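PDB 2EB0: manganese-dependent inorganic pyrophosphatase from Methanocaldococcus jannaschii, which catalyses the hydrolysis of inorganic diphosphate to two phosphates, using two manganese ions per subunit. Local coordinates for the interface of chains A and B. Numbering follows the deposited sequence. Chains: chain A/B, Manganese-dependent inorganic pyrophosphatase.

The interface of chains A and B. Residues chain A 116, 119-121, 123-124, 129; chain B 102, 115-116, 119, 124.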
ATOM      1  N   LEU A 116       3.947 -15.922   4.323  1.00 25.82           N
ATOM      2  CA  LEU A 116       4.679 -15.261   5.384  1.00 26.45           C
ATOM      3  C   LEU A 116       4.844 -16.242   6.536  1.00 28.49           C
ATOM      4  O   LEU A 116       5.902 -16.301   7.171  1.00 26.85           O
ATOM      5  CB  LEU A 116       3.934 -14.017   5.869  1.00 19.45           C
ATOM      6  CG  LEU A 116       4.041 -12.761   5.004  1.00 16.93           C
ATOM      7  CD1 LEU A 116       3.303 -11.643   5.699  1.00 13.58           C
ATOM      8  CD2 LEU A 116       5.510 -12.385   4.760  1.00 12.65           C
ATOM      9  N   LYS A 119       7.387 -19.105   5.714  1.00 40.47           N
ATOM     10  CA  LYS A 119       8.699 -18.493   5.541  1.00 41.58           C
ATOM     11  C   LYS A 119       9.233 -17.976   6.875  1.00 41.82           C
ATOM     12  O   LYS A 119      10.306 -17.379   6.927  1.00 42.65           O
ATOM     13  CB  LYS A 119       8.593 -17.330   4.549  1.00 59.59           C
ATOM     14  CG  LYS A 119       9.914 -16.776   4.039  1.00 60.58           C
ATOM     15  CD  LYS A 119      10.552 -17.721   3.036  1.00 63.92           C
ATOM     16  CE  LYS A 119      11.740 -17.076   2.346  1.00 64.40           C
ATOM     17  NZ  LYS A 119      12.780 -16.646   3.316  1.00 66.36           N
ATOM     18  N   ASP A 120       8.481 -18.207   7.948  1.00 35.64           N
ATOM     19  CA  ASP A 120       8.861 -17.744   9.283  1.00 35.18           C
ATOM     20  C   ASP A 120       8.939 -16.216   9.319  1.00 33.90           C
ATOM     21  O   ASP A 120       9.712 -15.636  10.094  1.00 31.67           O
ATOM     22  CB  ASP A 120      10.212 -18.333   9.694  1.00 84.50           C
ATOM     23  CG  ASP A 120      10.194 -19.844   9.763  1.00 89.29           C
ATOM     24  OD1 ASP A 120       9.374 -20.397  10.527  1.00 92.21           O
ATOM     25  OD2 ASP A 120      11.000 -20.482   9.054  1.00 94.03           O
ATOM     26  N   ALA A 121       8.126 -15.561   8.494  1.00 31.29           N
ATOM     27  CA  ALA A 121       8.143 -14.106   8.440  1.00 28.44           C
ATOM     28  C   ALA A 121       6.841 -13.437   8.870  1.00 26.98           C
ATOM     29  O   ALA A 121       6.601 -12.276   8.541  1.00 25.34           O
ATOM     30  CB  ALA A 121       8.531 -13.648   7.033  1.00 26.11           C
ATOM     31  N   ASP A 123       6.105 -12.294  11.632  0.50  5.11           N
ATOM     32  CA  ASP A 123       6.444 -11.135  12.445  0.50  5.17           C
ATOM     33  C   ASP A 123       6.650  -9.872  11.607  0.50  3.50           C
ATOM     34  O   ASP A 123       6.605  -8.768  12.138  0.50  2.39           O
ATOM     35  CB  ASP A 123       7.701 -11.430  13.260  0.50 36.86           C
ATOM     36  CG  ASP A 123       8.840 -11.922  12.401  0.50 40.35           C
ATOM     37  OD1 ASP A 123       8.643 -12.915  11.669  1.00 43.72           O
ATOM     38  OD2 ASP A 123       9.930 -11.320  12.453  1.00 46.48           O
ATOM     39  N   LEU A 124       6.873 -10.035  10.304  1.00 25.27           N
ATOM     40  CA  LEU A 124       7.085  -8.891   9.419  1.00 28.15           C
ATOM     41  C   LEU A 124       5.860  -7.986   9.319  1.00 31.19           C
ATOM     42  O   LEU A 124       5.975  -6.822   8.927  1.00 33.53           O
ATOM     43  CB  LEU A 124       7.482  -9.352   8.009  1.00 25.78           C
ATOM     44  CG  LEU A 124       8.902  -9.893   7.776  1.00 28.73           C
ATOM     45  CD1 LEU A 124       9.046 -10.355   6.330  1.00 26.51           C
ATOM     46  CD2 LEU A 124       9.931  -8.812   8.100  1.00 26.55           C
ATOM     47  N   LYS A 129       4.268 -14.955  15.876  1.00 47.44           N
ATOM     48  CA  LYS A 129       5.061 -16.181  15.740  1.00 49.62           C
ATOM     49  C   LYS A 129       4.421 -17.269  16.585  1.00 48.72           C
ATOM     50  O   LYS A 129       5.009 -17.771  17.543  1.00 49.93           O
ATOM     51  CB  LYS A 129       6.513 -15.980  16.198  1.00 57.41           C
ATOM     52  CG  LYS A 129       7.366 -15.130  15.275  1.00 59.99           C
ATOM     53  CD  LYS A 129       8.823 -15.132  15.718  1.00 61.40           C
ATOM     54  CE  LYS A 129       9.691 -14.315  14.771  1.00 63.35           C
ATOM     55  NZ  LYS A 129      11.128 -14.339  15.156  1.00 63.21           N
TER
ATOM     56  N   TYR B 102       5.382  -3.255  -0.439  1.00 15.21           N
ATOM     57  CA  TYR B 102       5.808  -3.536   0.923  1.00 17.24           C
ATOM     58  C   TYR B 102       6.286  -2.278   1.638  1.00 17.14           C
ATOM     59  O   TYR B 102       7.344  -1.723   1.309  1.00 15.05           O
ATOM     60  CB  TYR B 102       6.916  -4.597   0.922  1.00 21.93           C
ATOM     61  CG  TYR B 102       7.329  -5.052   2.305  1.00 26.45           C
ATOM     62  CD1 TYR B 102       6.371  -5.335   3.285  1.00 26.51           C
ATOM     63  CD2 TYR B 102       8.674  -5.206   2.637  1.00 25.78           C
ATOM     64  CE1 TYR B 102       6.746  -5.751   4.555  1.00 28.07           C
ATOM     65  CE2 TYR B 102       9.059  -5.628   3.909  1.00 25.07           C
ATOM     66  CZ  TYR B 102       8.092  -5.897   4.863  1.00 27.02           C
ATOM     67  OH  TYR B 102       8.466  -6.298   6.124  1.00 26.33           O
ATOM     68  N   GLU B 115      15.833  -5.699   7.551  1.00 25.74           N
ATOM     69  CA  GLU B 115      15.088  -6.676   8.324  1.00 27.46           C
ATOM     70  C   GLU B 115      14.790  -7.882   7.457  1.00 28.12           C
ATOM     71  O   GLU B 115      14.802  -9.017   7.933  1.00 28.76           O
ATOM     72  CB  GLU B 115      13.785  -6.090   8.857  1.00 31.17           C
ATOM     73  CG  GLU B 115      12.902  -7.143   9.498  1.00 31.42           C
ATOM     74  CD  GLU B 115      11.641  -6.566  10.087  1.00 34.97           C
ATOM     75  OE1 GLU B 115      10.986  -5.755   9.402  1.00 35.23           O
ATOM     76  OE2 GLU B 115      11.297  -6.932  11.233  1.00 38.68           O
ATOM     77  N   LEU B 116      14.521  -7.645   6.181  1.00 22.93           N
ATOM     78  CA  LEU B 116      14.259  -8.757   5.284  1.00 22.05           C
ATOM     79  C   LEU B 116      15.544  -9.544   5.105  1.00 23.21           C
ATOM     80  O   LEU B 116      15.541 -10.783   5.052  1.00 20.96           O
ATOM     81  CB  LEU B 116      13.783  -8.259   3.924  1.00 17.70           C
ATOM     82  CG  LEU B 116      12.355  -7.725   3.895  1.00 17.82           C
ATOM     83  CD1 LEU B 116      11.993  -7.366   2.459  1.00 10.49           C
ATOM     84  CD2 LEU B 116      11.400  -8.799   4.434  1.00 15.52           C
ATOM     85  N   LYS B 119      16.533 -11.729   8.243  1.00 22.26           N
ATOM     86  CA  LYS B 119      15.583 -12.815   8.460  1.00 25.31           C
ATOM     87  C   LYS B 119      15.724 -13.852   7.339  1.00 26.40           C
ATOM     88  O   LYS B 119      14.985 -14.829   7.297  1.00 25.06           O
ATOM     89  CB  LYS B 119      14.147 -12.287   8.492  1.00 34.32           C
ATOM     90  CG  LYS B 119      13.830 -11.442   9.711  1.00 36.71           C
ATOM     91  CD  LYS B 119      12.403 -10.926   9.676  1.00 39.73           C
ATOM     92  CE  LYS B 119      11.408 -12.065   9.722  1.00 39.42           C
ATOM     93  NZ  LYS B 119      11.551 -12.832  10.981  1.00 41.45           N
ATOM     94  N   LEU B 124      11.509 -12.672  -0.564  1.00 26.32           N
ATOM     95  CA  LEU B 124      10.090 -12.336  -0.476  1.00 26.53           C
ATOM     96  C   LEU B 124       9.742 -11.196  -1.430  1.00 27.41           C
ATOM     97  O   LEU B 124       8.600 -11.097  -1.892  1.00 23.58           O
ATOM     98  CB  LEU B 124       9.708 -11.922   0.949  1.00 26.30           C
ATOM     99  CG  LEU B 124       9.275 -13.019   1.929  1.00 28.27           C
ATOM    100  CD1 LEU B 124       9.116 -12.429   3.325  1.00 28.01           C
ATOM    101  CD2 LEU B 124       7.965 -13.640   1.469  1.00 26.64           C
TER
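This patch belongs to the two-fold symmetric interface of a family II (DHH/DHHA2) inorganic pyrophosphatase, in the DHH region of both copies. The deposited assembly is a dimer; the structure alone does not show that it forms in solution. A:Leu124, in the 3-10 helix 122-125, hides 78 Å² against chain B. Its CG lies beside the backbone N, anti to the carbonyl carbon (chi1 -74°). Starting at the backbone, CB meets the phenol oxygen OH of B:Tyr102 at 3.7 Å, the two side chains crossing at about a right angle. CG comes next, 3.8 Å from CE of B:Lys119. The branches then part. CD1 presses on CD2 of B:Leu116 at 3.4 Å, a tight fit for two methyls. The same CD1 meets CD1 of B:Leu124 at 3.7 Å, tip to tip. CD2 packs on the carboxylate carbon CD of B:Glu115 at 3.5 Å, as that side chain runs past in the opposite direction.

Up to CD the chain of B:Lys119 is extended, and CD lies against CD2 of A:Leu124. Bends at chi3 and chi4 then turn NZ to A:Asp123, tip to tip. NZ forms a salt bridge and hydrogen bond with carboxylate oxygen OD2 of A:Asp123, at 2.7 Å. OD2 accepts with its syn lone pair, on the side of OD1, and OD1 adds a weak bond. CG of A:Asp123 sits in the crowded position between the backbone N and the carbonyl carbon (chi1 52°). An alanine here would remove the carboxylate and would probably leave the bent lysine less firmly held against A:Leu124. The B:Glu115 carboxylate is also near: its OE2 is 4.8 Å from OD2 of A:Asp123, and if both are charged, the lysine may ease their repulsion.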